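Local atomic coordinates of putative glucarate dehydratase (Pseudomonas fluorescens, PDB entry 4IT1), a protein that probably catalyses the magnesium-dependent dehydration of D-glucarate to 5-dehydro-4-deoxy-D-glucarate, as a member of the mandelate racemase/muconate lactonizing enzyme family. Residues I46-F50 and H177-Y182; L274-A278 and S303-V309; L337-M341 and V361-D365; H346-S350 and E379-K383. All blocks are in the same frame, centred on the assembly; numbering follows the deposited sequence.

Interaction 1 of 4, residues I46-F50 and H177-Y182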
loop_
_atom_site.group_PDB
_atom_site.type_symbol
_atom_site.label_atom_id
_atom_site.label_comp_id
_atom_site.label_asym_id
_atom_site.label_seq_id
_atom_site.Cartn_x
_atom_site.Cartn_y
_atom_site.Cartn_z
ATOM N N ILE A 46 2.739 -5.195 36.266
ATOM C CA ILE A 46 1.297 -5.169 36.508
ATOM C C ILE A 46 0.711 -3.804 36.190
ATOM O O ILE A 46 1.339 -2.771 36.429
ATOM C CB ILE A 46 0.935 -5.546 37.966
ATOM C CG1 ILE A 46 -0.580 -5.792 38.092
ATOM C CG2 ILE A 46 1.399 -4.464 38.939
ATOM C CD1 ILE A 46 -1.003 -6.519 39.349
ATOM N N HIS A 47 -0.510 -3.822 35.664
ATOM C CA HIS A 47 -1.226 -2.607 35.316
ATOM C C HIS A 47 -1.509 -1.734 36.532
ATOM O O HIS A 47 -1.697 -2.229 37.652
ATOM C CB HIS A 47 -2.541 -2.958 34.617
ATOM C CG HIS A 47 -2.380 -3.356 33.183
ATOM N ND1 HIS A 47 -3.145 -2.814 32.170
ATOM C CD2 HIS A 47 -1.538 -4.235 32.588
ATOM C CE1 HIS A 47 -2.789 -3.352 31.018
ATOM N NE2 HIS A 47 -1.814 -4.214 31.243
ATOM N N GLU A 48 -1.526 -0.432 36.284
ATOM C CA GLU A 48 -1.971 0.556 37.249
ATOM C C GLU A 48 -3.509 0.563 37.299
ATOM O O GLU A 48 -4.160 0.199 36.314
ATOM C CB GLU A 48 -1.438 1.922 36.829
ATOM C CG GLU A 48 0.049 2.082 37.103
ATOM C CD GLU A 48 0.694 3.114 36.210
ATOM O OE1 GLU A 48 0.892 4.252 36.677
ATOM O OE2 GLU A 48 0.993 2.792 35.040
ATOM N N PRO A 49 -4.097 0.977 38.440
ATOM C CA PRO A 49 -5.562 1.035 38.529
ATOM C C PRO A 49 -6.202 1.943 37.476
ATOM O O PRO A 49 -7.418 1.879 37.275
ATOM C CB PRO A 49 -5.812 1.575 39.942
ATOM C CG PRO A 49 -4.536 2.246 40.331
ATOM C CD PRO A 49 -3.460 1.423 39.691
ATOM N N PHE A 50 -5.394 2.769 36.809
ATOM C CA PHE A 50 -5.883 3.563 35.677
ATOM C C PHE A 50 -4.992 3.417 34.455
ATOM O O PHE A 50 -3.830 3.025 34.565
ATOM C CB PHE A 50 -6.076 5.033 36.061
ATOM C CG PHE A 50 -7.026 5.223 37.208
ATOM C CD1 PHE A 50 -8.398 5.313 36.983
ATOM C CD2 PHE A 50 -6.556 5.270 38.520
ATOM C CE1 PHE A 50 -9.281 5.467 38.045
ATOM C CE2 PHE A 50 -7.435 5.424 39.585
ATOM C CZ PHE A 50 -8.800 5.524 39.347
ATOM N N HIS A 177 -6.242 -4.225 43.109
ATOM C CA HIS A 177 -5.132 -3.290 43.211
ATOM C C HIS A 177 -4.781 -3.031 44.678
ATOM O O HIS A 177 -5.671 -2.844 45.516
ATOM C CB HIS A 177 -5.493 -1.967 42.540
ATOM C CG HIS A 177 -5.610 -2.055 41.050
ATOM N ND1 HIS A 177 -4.515 -2.197 40.224
ATOM C CD2 HIS A 177 -6.689 -2.000 40.236
ATOM C CE1 HIS A 177 -4.917 -2.234 38.965
ATOM N NE2 HIS A 177 -6.232 -2.116 38.946
ATOM N N VAL A 178 -3.484 -3.034 44.979
ATOM C CA VAL A 178 -2.974 -2.616 46.285
ATOM C C VAL A 178 -3.465 -1.197 46.591
ATOM O O VAL A 178 -3.491 -0.336 45.697
ATOM C CB VAL A 178 -1.423 -2.690 46.329
ATOM C CG1 VAL A 178 -0.779 -1.493 45.626
ATOM C CG2 VAL A 178 -0.921 -2.827 47.761
ATOM N N ASP A 179 -3.874 -0.969 47.841
ATOM C CA ASP A 179 -4.433 0.325 48.269
ATOM C C ASP A 179 -5.274 0.956 47.160
ATOM O O ASP A 179 -4.977 2.059 46.685
ATOM C CB ASP A 179 -3.319 1.280 48.724
ATOM C CG ASP A 179 -2.459 0.694 49.842
ATOM O OD1 ASP A 179 -2.855 -0.318 50.465
ATOM O OD2 ASP A 179 -1.372 1.252 50.094
ATOM N N SER A 180 -6.315 0.228 46.753
ATOM C CA SER A 180 -7.158 0.595 45.615
ATOM C C SER A 180 -8.021 1.820 45.916
ATOM O O SER A 180 -8.594 1.911 47.008
ATOM C CB SER A 180 -8.048 -0.586 45.221
ATOM O OG SER A 180 -8.745 -0.328 44.013
ATOM N N PRO A 181 -8.116 2.760 44.947
ATOM C CA PRO A 181 -8.909 3.983 45.101
ATOM C C PRO A 181 -10.378 3.837 44.641
ATOM O O PRO A 181 -11.044 4.847 44.373
ATOM C CB PRO A 181 -8.160 4.983 44.211
ATOM C CG PRO A 181 -7.561 4.146 43.129
ATOM C CD PRO A 181 -7.444 2.724 43.633
ATOM N N TYR A 182 -10.852 2.590 44.547
ATOM C CA TYR A 182 -12.240 2.263 44.185
ATOM C C TYR A 182 -12.545 0.793 44.504
ATOM O O TYR A 182 -11.659 0.044 44.926
ATOM C CB TYR A 182 -12.534 2.576 42.705
ATOM C CG TYR A 182 -11.557 1.970 41.706
ATOM C CD1 TYR A 182 -11.405 0.583 41.597
ATOM C CD2 TYR A 182 -10.797 2.784 40.855
ATOM C CE1 TYR A 182 -10.518 0.023 40.692
ATOM C CE2 TYR A 182 -9.904 2.230 39.940
ATOM C CZ TYR A 182 -9.771 0.850 39.864
ATOM O OH TYR A 182 -8.900 0.275 38.967
HETATM O O HOH W 1 -1.777 -2.800 40.651
#
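Tyr182 reaches over to Pro49 and Phe50 and joins the loop that leads into strand 50-60 to the loop that follows strand 163-170. Its CB already leaves the backbone toward residues 46-50, and CG, set between the backbone N and the carbonyl carbon (chi1 52°), brings the ring alongside Phe50. CD2 lies 3.7 Å from Phe50 CZ, and CE2 comes nearer to the same CZ, at 3.5 Å. The tyrosine thus turns its edge to the face of Phe50 in an offset edge-to-face pair, with the planes at 88°. Further out, CZ packs 4.0 Å from Pro49 CB, and at the tip OH donates a 2.8 Å hydrogen bond to Pro49 O, in the carbonyl plane and on a lone pair. A phenylalanine in place of Tyr182 would probably cost Pro49 O this hydroxyl donor and leave that end of the contact to apolar packing alone. Pro49 also lies over His177 in a CH-pi contact, its CA 3.4 Å from the ring centroid. At the edge of that imidazole a water links ND1 to His47 O, while NE2 is bonded to Asp37 O. Pro181 CG fills in beside Phe50 CE2. His47 itself points elsewhere, bonding Asp37 through ND1 and, through NE2, a tartrate probably taken from the crystallisation liquor, consistent with the capping-domain loop that closes over the active site in this family. Around the contact, Phe50 rests on helix 408-421, while Ile46 and Glu48 lie against helix 428-433.

Interaction 2 of 4, residues L274-A278 and S303-V309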
loop_
_atom_site.group_PDB
_atom_site.type_symbol
_atom_site.label_atom_id
_atom_site.label_comp_id
_atom_site.label_asym_id
_atom_site.label_seq_id
_atom_site.Cartn_x
_atom_site.Cartn_y
_atom_site.Cartn_z
ATOM N N LEU A 274 14.938 -10.453 16.810
ATOM C CA LEU A 274 14.877 -11.076 15.486
ATOM C C LEU A 274 15.675 -12.385 15.397
ATOM O O LEU A 274 15.204 -13.382 14.827
ATOM C CB LEU A 274 15.360 -10.100 14.417
ATOM C CG LEU A 274 14.427 -8.980 13.977
ATOM C CD1 LEU A 274 15.105 -8.122 12.912
ATOM C CD2 LEU A 274 13.114 -9.549 13.461
ATOM N N GLU A 275 16.869 -12.385 15.985
ATOM C CA GLU A 275 17.763 -13.536 15.895
ATOM C C GLU A 275 17.234 -14.730 16.684
ATOM O O GLU A 275 17.277 -15.865 16.201
ATOM C CB GLU A 275 19.185 -13.167 16.337
ATOM C CG GLU A 275 19.874 -12.137 15.443
ATOM C CD GLU A 275 19.673 -10.686 15.889
ATOM O OE1 GLU A 275 20.564 -9.863 15.585
ATOM O OE2 GLU A 275 18.650 -10.350 16.538
ATOM N N GLY A 276 16.715 -14.467 17.882
ATOM C CA GLY A 276 16.165 -15.515 18.745
ATOM C C GLY A 276 14.914 -16.147 18.161
ATOM O O GLY A 276 14.762 -17.376 18.176
ATOM N N MET A 277 14.022 -15.305 17.645
ATOM C CA MET A 277 12.798 -15.763 16.986
ATOM C C MET A 277 13.116 -16.639 15.769
ATOM O O MET A 277 12.533 -17.715 15.604
ATOM C CB MET A 277 11.914 -14.576 16.607
ATOM C CG MET A 277 11.308 -13.853 17.809
ATOM S SD MET A 277 9.904 -14.688 18.597
ATOM C CE MET A 277 8.642 -14.286 17.390
ATOM N N ALA A 278 14.074 -16.197 14.952
ATOM C CA ALA A 278 14.534 -16.962 13.788
ATOM C C ALA A 278 15.077 -18.320 14.202
ATOM O O ALA A 278 14.748 -19.337 13.596
ATOM C CB ALA A 278 15.597 -16.189 13.020
ATOM N N SER A 303 13.444 -8.545 9.157
ATOM C CA SER A 303 12.833 -9.832 9.515
ATOM C C SER A 303 12.807 -10.764 8.320
ATOM O O SER A 303 13.133 -11.942 8.430
ATOM C CB SER A 303 11.410 -9.655 10.033
ATOM O OG SER A 303 10.913 -10.889 10.511
ATOM N N VAL A 304 12.422 -10.210 7.177
ATOM C CA VAL A 304 12.273 -10.974 5.951
ATOM C C VAL A 304 13.612 -11.536 5.486
ATOM O O VAL A 304 13.659 -12.594 4.864
ATOM C CB VAL A 304 11.593 -10.109 4.862
ATOM C CG1 VAL A 304 12.050 -10.500 3.463
ATOM C CG2 VAL A 304 10.079 -10.192 5.002
ATOM N N ALA A 305 14.694 -10.823 5.803
ATOM C CA ALA A 305 16.051 -11.258 5.469
ATOM C C ALA A 305 16.500 -12.453 6.310
ATOM O O ALA A 305 17.302 -13.269 5.851
ATOM C CB ALA A 305 17.033 -10.100 5.631
ATOM N N GLN A 306 15.997 -12.545 7.541
ATOM C CA GLN A 306 16.397 -13.605 8.479
ATOM C C GLN A 306 15.345 -14.689 8.615
ATOM O O GLN A 306 15.588 -15.703 9.258
ATOM C CB GLN A 306 16.626 -13.027 9.876
ATOM C CG GLN A 306 17.845 -12.145 10.035
ATOM C CD GLN A 306 17.946 -11.572 11.435
ATOM O OE1 GLN A 306 17.964 -10.357 11.614
ATOM N NE2 GLN A 306 17.991 -12.449 12.440
ATOM N N ASN A 307 14.168 -14.453 8.039
ATOM C CA ASN A 307 12.977 -15.281 8.282
ATOM C C ASN A 307 12.663 -15.486 9.783
ATOM O O ASN A 307 12.463 -16.606 10.244
ATOM C CB ASN A 307 13.081 -16.617 7.524
ATOM C CG ASN A 307 11.800 -17.428 7.581
ATOM O OD1 ASN A 307 10.693 -16.896 7.435
ATOM N ND2 ASN A 307 11.945 -18.728 7.798
ATOM N N SER A 308 12.610 -14.386 10.531
ATOM C CA SER A 308 12.393 -14.428 11.987
ATOM C C SER A 308 10.972 -14.777 12.402
ATOM O O SER A 308 10.766 -15.515 13.370
ATOM C CB SER A 308 12.759 -13.090 12.629
ATOM O OG SER A 308 14.112 -12.764 12.401
ATOM N N VAL A 309 9.998 -14.220 11.688
ATOM C CA VAL A 309 8.594 -14.402 12.032
ATOM C C VAL A 309 7.770 -14.843 10.829
ATOM O O VAL A 309 8.092 -14.522 9.683
ATOM C CB VAL A 309 7.973 -13.132 12.664
ATOM C CG1 VAL A 309 8.696 -12.779 13.947
ATOM C CG2 VAL A 309 7.985 -11.957 11.695
HETATM O O HOH W 2 14.024 -18.897 11.008
#
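Ala278 and Ser308 bring their CA atoms to 3.8 Å where helix 274-284 passes the turn that ends helix 297-306. These are the outer helices of two successive beta-alpha units of the barrel domain characteristic of the enolase superfamily. Asn307 leaves helical geometry with positive phi, and Ser308 N bonds back to Ser303 O, a 6→1 bond of the kind seen in Schellman motifs. Ser308 holds the two helices together: its OG, anti to the carbonyl carbon (chi1 -60°), donates a 2.7 Å hydrogen bond to Leu274 O. The hydroxyl stands 42° out of the carbonyl plane, and Ala278 N reaches the same oxygen from the opposite face, 3.0 Å away. Two donors therefore grip a single carbonyl. Leu274 fills the space beside this bond, CD2 lying 3.5 Å from Ser308 OG and 3.8 Å from Ser303 CB. The extended chain of Gln306 crosses Leu274 at about a right angle; its OE1 side lies by Leu274 CB and its NE2 side against the aliphatic CG of Glu275. One residue before Ala278, Met277 is bent at chi2 and chi3, which brings CE to 3.8 Å from Val309 CG1; the same side chain packs on Pro270 and on Leu288 of strand 288-290, close to Asp269, a magnesium-binding position that holds no ion in this chain. Ala278 is small enough to let the turn come in, its CB facing Gln306 O. Beyond it a water closes the seam, donating to Ala278 O at 2.7 Å and to Asn307 O at 2.9 Å.

Interaction 3 of 4, residues L337-M341 and V361-D365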
loop_
_atom_site.group_PDB
_atom_site.type_symbol
_atom_site.label_atom_id
_atom_site.label_comp_id
_atom_site.label_asym_id
_atom_site.label_seq_id
_atom_site.Cartn_x
_atom_site.Cartn_y
_atom_site.Cartn_z
ATOM N N LEU A 337 3.746 -14.011 4.605
ATOM C CA LEU A 337 3.547 -13.930 6.053
ATOM C C LEU A 337 2.062 -13.800 6.354
ATOM O O LEU A 337 1.335 -13.138 5.610
ATOM C CB LEU A 337 4.298 -12.722 6.641
ATOM C CG LEU A 337 5.789 -12.524 6.329
ATOM C CD1 LEU A 337 6.300 -11.253 6.990
ATOM C CD2 LEU A 337 6.647 -13.721 6.743
ATOM N N GLY A 338 1.612 -14.419 7.440
ATOM C CA GLY A 338 0.240 -14.220 7.913
ATOM C C GLY A 338 0.071 -12.825 8.501
ATOM O O GLY A 338 1.025 -12.260 9.035
ATOM N N VAL A 339 -1.131 -12.259 8.383
ATOM C CA VAL A 339 -1.448 -10.979 9.021
ATOM C C VAL A 339 -2.691 -11.085 9.883
ATOM O O VAL A 339 -3.626 -11.819 9.557
ATOM C CB VAL A 339 -1.745 -9.841 8.031
ATOM C CG1 VAL A 339 -1.041 -8.569 8.483
ATOM C CG2 VAL A 339 -1.361 -10.220 6.616
ATOM N N SER A 340 -2.688 -10.328 10.976
ATOM C CA SER A 340 -3.853 -10.134 11.818
ATOM C C SER A 340 -3.712 -8.757 12.448
ATOM O O SER A 340 -2.655 -8.141 12.369
ATOM C CB SER A 340 -3.933 -11.224 12.881
ATOM O OG SER A 340 -5.149 -11.147 13.599
ATOM N N MET A 341 -4.779 -8.265 13.061
ATOM C CA MET A 341 -4.779 -6.910 13.587
ATOM C C MET A 341 -4.787 -6.962 15.113
ATOM O O MET A 341 -5.115 -7.995 15.701
ATOM C CB MET A 341 -5.995 -6.159 13.056
ATOM C CG MET A 341 -5.711 -4.751 12.579
ATOM S SD MET A 341 -4.845 -4.709 11.004
ATOM C CE MET A 341 -5.796 -5.878 10.032
ATOM N N VAL A 361 -9.118 -5.750 4.109
ATOM C CA VAL A 361 -7.952 -6.543 3.712
ATOM C C VAL A 361 -8.329 -7.979 3.361
ATOM O O VAL A 361 -8.953 -8.683 4.170
ATOM C CB VAL A 361 -6.739 -6.449 4.693
ATOM C CG1 VAL A 361 -6.324 -4.993 4.895
ATOM C CG2 VAL A 361 -7.017 -7.125 6.026
ATOM N N PRO A 362 -7.962 -8.406 2.140
ATOM C CA PRO A 362 -8.308 -9.728 1.627
ATOM C C PRO A 362 -7.646 -10.798 2.464
ATOM O O PRO A 362 -8.280 -11.800 2.802
ATOM C CB PRO A 362 -7.713 -9.729 0.213
ATOM C CG PRO A 362 -7.526 -8.292 -0.138
ATOM C CD PRO A 362 -7.189 -7.623 1.160
ATOM N N ASN A 363 -6.382 -10.565 2.814
ATOM C CA ASN A 363 -5.588 -11.551 3.538
ATOM C C ASN A 363 -5.587 -11.370 5.060
ATOM O O ASN A 363 -4.558 -11.101 5.668
ATOM C CB ASN A 363 -4.169 -11.653 2.954
ATOM C CG ASN A 363 -3.370 -10.367 3.092
ATOM O OD1 ASN A 363 -3.872 -9.266 2.845
ATOM N ND2 ASN A 363 -2.104 -10.506 3.484
ATOM N N LEU A 364 -6.764 -11.517 5.662
ATOM C CA LEU A 364 -6.905 -11.579 7.112
ATOM C C LEU A 364 -6.858 -13.041 7.559
ATOM O O LEU A 364 -7.823 -13.786 7.389
ATOM C CB LEU A 364 -8.213 -10.911 7.558
ATOM C CG LEU A 364 -8.480 -10.779 9.064
ATOM C CD1 LEU A 364 -7.327 -10.074 9.761
ATOM C CD2 LEU A 364 -9.787 -10.043 9.331
ATOM N N ASP A 365 -5.735 -13.436 8.148
ATOM C CA ASP A 365 -5.421 -14.849 8.344
ATOM C C ASP A 365 -5.852 -15.439 9.680
ATOM O O ASP A 365 -5.987 -16.658 9.804
ATOM C CB ASP A 365 -3.928 -15.083 8.115
ATOM C CG ASP A 365 -3.508 -14.751 6.705
ATOM O OD1 ASP A 365 -4.015 -15.411 5.773
ATOM O OD2 ASP A 365 -2.686 -13.828 6.521
HETATM O O HOH W 3 -0.992 -12.928 4.673
#
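Val339 and Asp365 grip each other twice, a side-chain bond beside a backbone bond. Val339 N donates to Asp365 OD2 at 2.9 Å, using the anti lone pair of the carboxylate, and Asp365 N returns a 3.0 Å bond to Val339 O, meeting it nearly along the C=O axis (167°). Strand 338-341 is the seventh strand of the modified TIM barrel, (beta/alpha)7-beta, of the enolase superfamily, already paired with strand 311-314 on one side; the segment after helix 348-360 thus comes back to hold the other edge of the strand, with an aspartate oxygen standing in for a backbone carbonyl. Asp365 OD2 has a second donor, a water 2.7 Å away that also bonds Leu337 O and accepts from Asn363 ND2 at 2.9 Å. Asn363 ND2 has another partner in Ala329 O of helix 322-334, and a chi1 of 64°, with CG between the backbone N and the carbonyl carbon, brings ND2 close to Val339 CG2, the two side chains crossing obliquely. Further out, Leu364 starts away from the strand, but its end turns back and CD1 lies 4.0 Å from Ser340 CA. Ser340 OG bonds Tyr366 O, just past the segment. The far end of the contact is apolar: Met341, curled at chi2 and chi3, lodges beside helix 348-360 and puts CE 4.4 Å from Val361 CG2 and 4.5 Å from Leu364 CD1.

Interaction 4 of 4, residues H346-S350 and E379-K383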
loop_
_atom_site.group_PDB
_atom_site.type_symbol
_atom_site.label_atom_id
_atom_site.label_comp_id
_atom_site.label_asym_id
_atom_site.label_seq_id
_atom_site.Cartn_x
_atom_site.Cartn_y
_atom_site.Cartn_z
ATOM N N HIS A 346 -7.792 0.195 24.839
ATOM C CA HIS A 346 -8.430 1.086 23.879
ATOM C C HIS A 346 -9.940 1.137 24.100
ATOM O O HIS A 346 -10.511 0.308 24.820
ATOM C CB HIS A 346 -8.144 0.597 22.457
ATOM C CG HIS A 346 -8.743 -0.743 22.163
ATOM N ND1 HIS A 346 -9.933 -0.891 21.486
ATOM C CD2 HIS A 346 -8.340 -1.992 22.496
ATOM C CE1 HIS A 346 -10.226 -2.175 21.396
ATOM N NE2 HIS A 346 -9.276 -2.865 22.002
ATOM N N LEU A 347 -10.577 2.110 23.462
ATOM C CA LEU A 347 -12.025 2.218 23.484
ATOM C C LEU A 347 -12.626 1.923 22.111
ATOM O O LEU A 347 -11.916 1.531 21.173
ATOM C CB LEU A 347 -12.457 3.595 23.995
ATOM C CG LEU A 347 -12.049 3.956 25.431
ATOM C CD1 LEU A 347 -12.483 5.377 25.750
ATOM C CD2 LEU A 347 -12.599 2.985 26.470
ATOM N N GLY A 348 -13.937 2.121 22.013
ATOM C CA GLY A 348 -14.713 1.785 20.828
ATOM C C GLY A 348 -14.244 2.401 19.528
ATOM O O GLY A 348 -14.346 1.761 18.476
ATOM N N ILE A 349 -13.745 3.638 19.594
ATOM C CA ILE A 349 -13.228 4.329 18.412
ATOM C C ILE A 349 -12.110 3.500 17.765
ATOM O O ILE A 349 -12.185 3.148 16.580
ATOM C CB ILE A 349 -12.714 5.753 18.733
ATOM C CG1 ILE A 349 -13.839 6.621 19.313
ATOM C CG2 ILE A 349 -12.105 6.393 17.488
ATOM C CD1 ILE A 349 -13.434 8.043 19.654
ATOM N N SER A 350 -11.088 3.178 18.553
ATOM C CA SER A 350 -9.999 2.331 18.081
ATOM C C SER A 350 -10.536 1.018 17.520
ATOM O O SER A 350 -10.140 0.591 16.429
ATOM C CB SER A 350 -8.991 2.062 19.205
ATOM O OG SER A 350 -8.170 3.197 19.427
ATOM N N GLU A 379 -17.698 3.118 31.234
ATOM C CA GLU A 379 -16.591 4.012 30.890
ATOM C C GLU A 379 -16.218 4.033 29.410
ATOM O O GLU A 379 -15.110 3.650 29.027
ATOM C CB GLU A 379 -15.372 3.735 31.782
ATOM C CG GLU A 379 -15.576 4.185 33.226
ATOM C CD GLU A 379 -14.334 4.064 34.089
ATOM O OE1 GLU A 379 -13.404 3.319 33.715
ATOM O OE2 GLU A 379 -14.296 4.712 35.158
ATOM N N GLU A 380 -17.163 4.496 28.594
ATOM C CA GLU A 380 -16.944 4.752 27.171
ATOM C C GLU A 380 -17.156 6.232 26.875
ATOM O O GLU A 380 -17.741 6.945 27.688
ATOM C CB GLU A 380 -17.905 3.915 26.321
ATOM C CG GLU A 380 -17.288 2.674 25.692
ATOM C CD GLU A 380 -16.402 2.979 24.486
ATOM O OE1 GLU A 380 -15.729 2.043 24.006
ATOM O OE2 GLU A 380 -16.369 4.138 24.009
ATOM N N VAL A 381 -16.686 6.694 25.721
ATOM C CA VAL A 381 -16.913 8.083 25.305
ATOM C C VAL A 381 -17.884 8.187 24.125
ATOM O O VAL A 381 -17.972 9.230 23.460
ATOM C CB VAL A 381 -15.597 8.820 24.962
ATOM C CG1 VAL A 381 -14.722 8.949 26.200
ATOM C CG2 VAL A 381 -14.856 8.121 23.828
ATOM N N ILE A 382 -18.609 7.100 23.870
ATOM C CA ILE A 382 -19.566 7.057 22.762
ATOM C C ILE A 382 -20.999 6.816 23.242
ATOM O O ILE A 382 -21.223 6.134 24.251
ATOM C CB ILE A 382 -19.175 6.014 21.683
ATOM C CG1 ILE A 382 -18.966 4.631 22.309
ATOM C CG2 ILE A 382 -17.939 6.472 20.916
ATOM C CD1 ILE A 382 -18.837 3.508 21.309
ATOM N N LYS A 383 -21.957 7.391 22.514
ATOM C CA LYS A 383 -23.377 7.154 22.766
ATOM C C LYS A 383 -23.695 5.667 22.630
ATOM O O LYS A 383 -23.228 5.008 21.697
ATOM C CB LYS A 383 -24.241 7.971 21.802
ATOM C CG LYS A 383 -24.267 9.460 22.099
ATOM C CD LYS A 383 -25.464 10.130 21.440
ATOM C CE LYS A 383 -25.538 11.605 21.796
ATOM N NZ LYS A 383 -24.365 12.365 21.280
#
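Leu347, Glu380 and Val381 bury the most surface in this wholly interior contact, where the start of helix 348-360 meets a loop further along the chain. Glu380 carries the polar part. Its chain is bent at chi2 (-76°), which brings OE1 to Gly348 N in a 2.7 Å hydrogen bond that uses the syn lone pair and is somewhat bent, at 138°. With Leu347 at the N-cap, this N-H belongs to the first turn of the helix, whose amino end would probably favour a charged carboxylate. OE1 is gripped a second time by Tyr372 OH, while OE2 takes the backbone N of Val381 at 3.1 Å, so both oxygens are tied down. An alanine in place of Glu380 would probably leave Gly348 N and Tyr372 OH without their shared acceptor and open a gap beside Leu347. That leucine slides past the glutamate in the opposite direction, CB 3.6 Å from Glu380 OE1 and CD2 3.6 Å from Glu379 O, and ends with CD1 4.1 Å from Val381 CG2, the two side chains crossing at about a right angle. The same CG2 lies 4.4 Å from Ile349 CD1, and Ile382 CG2 is 4.4 Å from Ile349 CG1. Gly348, having no side chain, lets Glu380 come close. Glu69 of strand 65-70 bonds Leu347 N and Ser350 N, Arg36 forms a salt bridge with Glu379, and Ile33 of strand 25-36 and Ile55 of strand 50-60 cover the apolar cluster, so the barrel helix is seated against the three-stranded sheet of the N-terminal domain.

From the N terminus, interaction 1 closes the longest loop, joining the entry to strand 50-60 of the N-terminal domain to the loop after the first barrel strand, 163-170. Interaction 2 closes a short one later, between two neighbouring outer helices, and interaction 3 follows it in series; the two touch where Val309 O packs on Leu337 CD2, 3.4 Å away. Interactions 3 and 4 cross, their segments alternating along the chain: strand 338-341, the start of helix 348-360, its exit and then residues 379-383. Together they fix the last beta-alpha unit at both ends of that helix, interaction 4 against the N-terminal sheet.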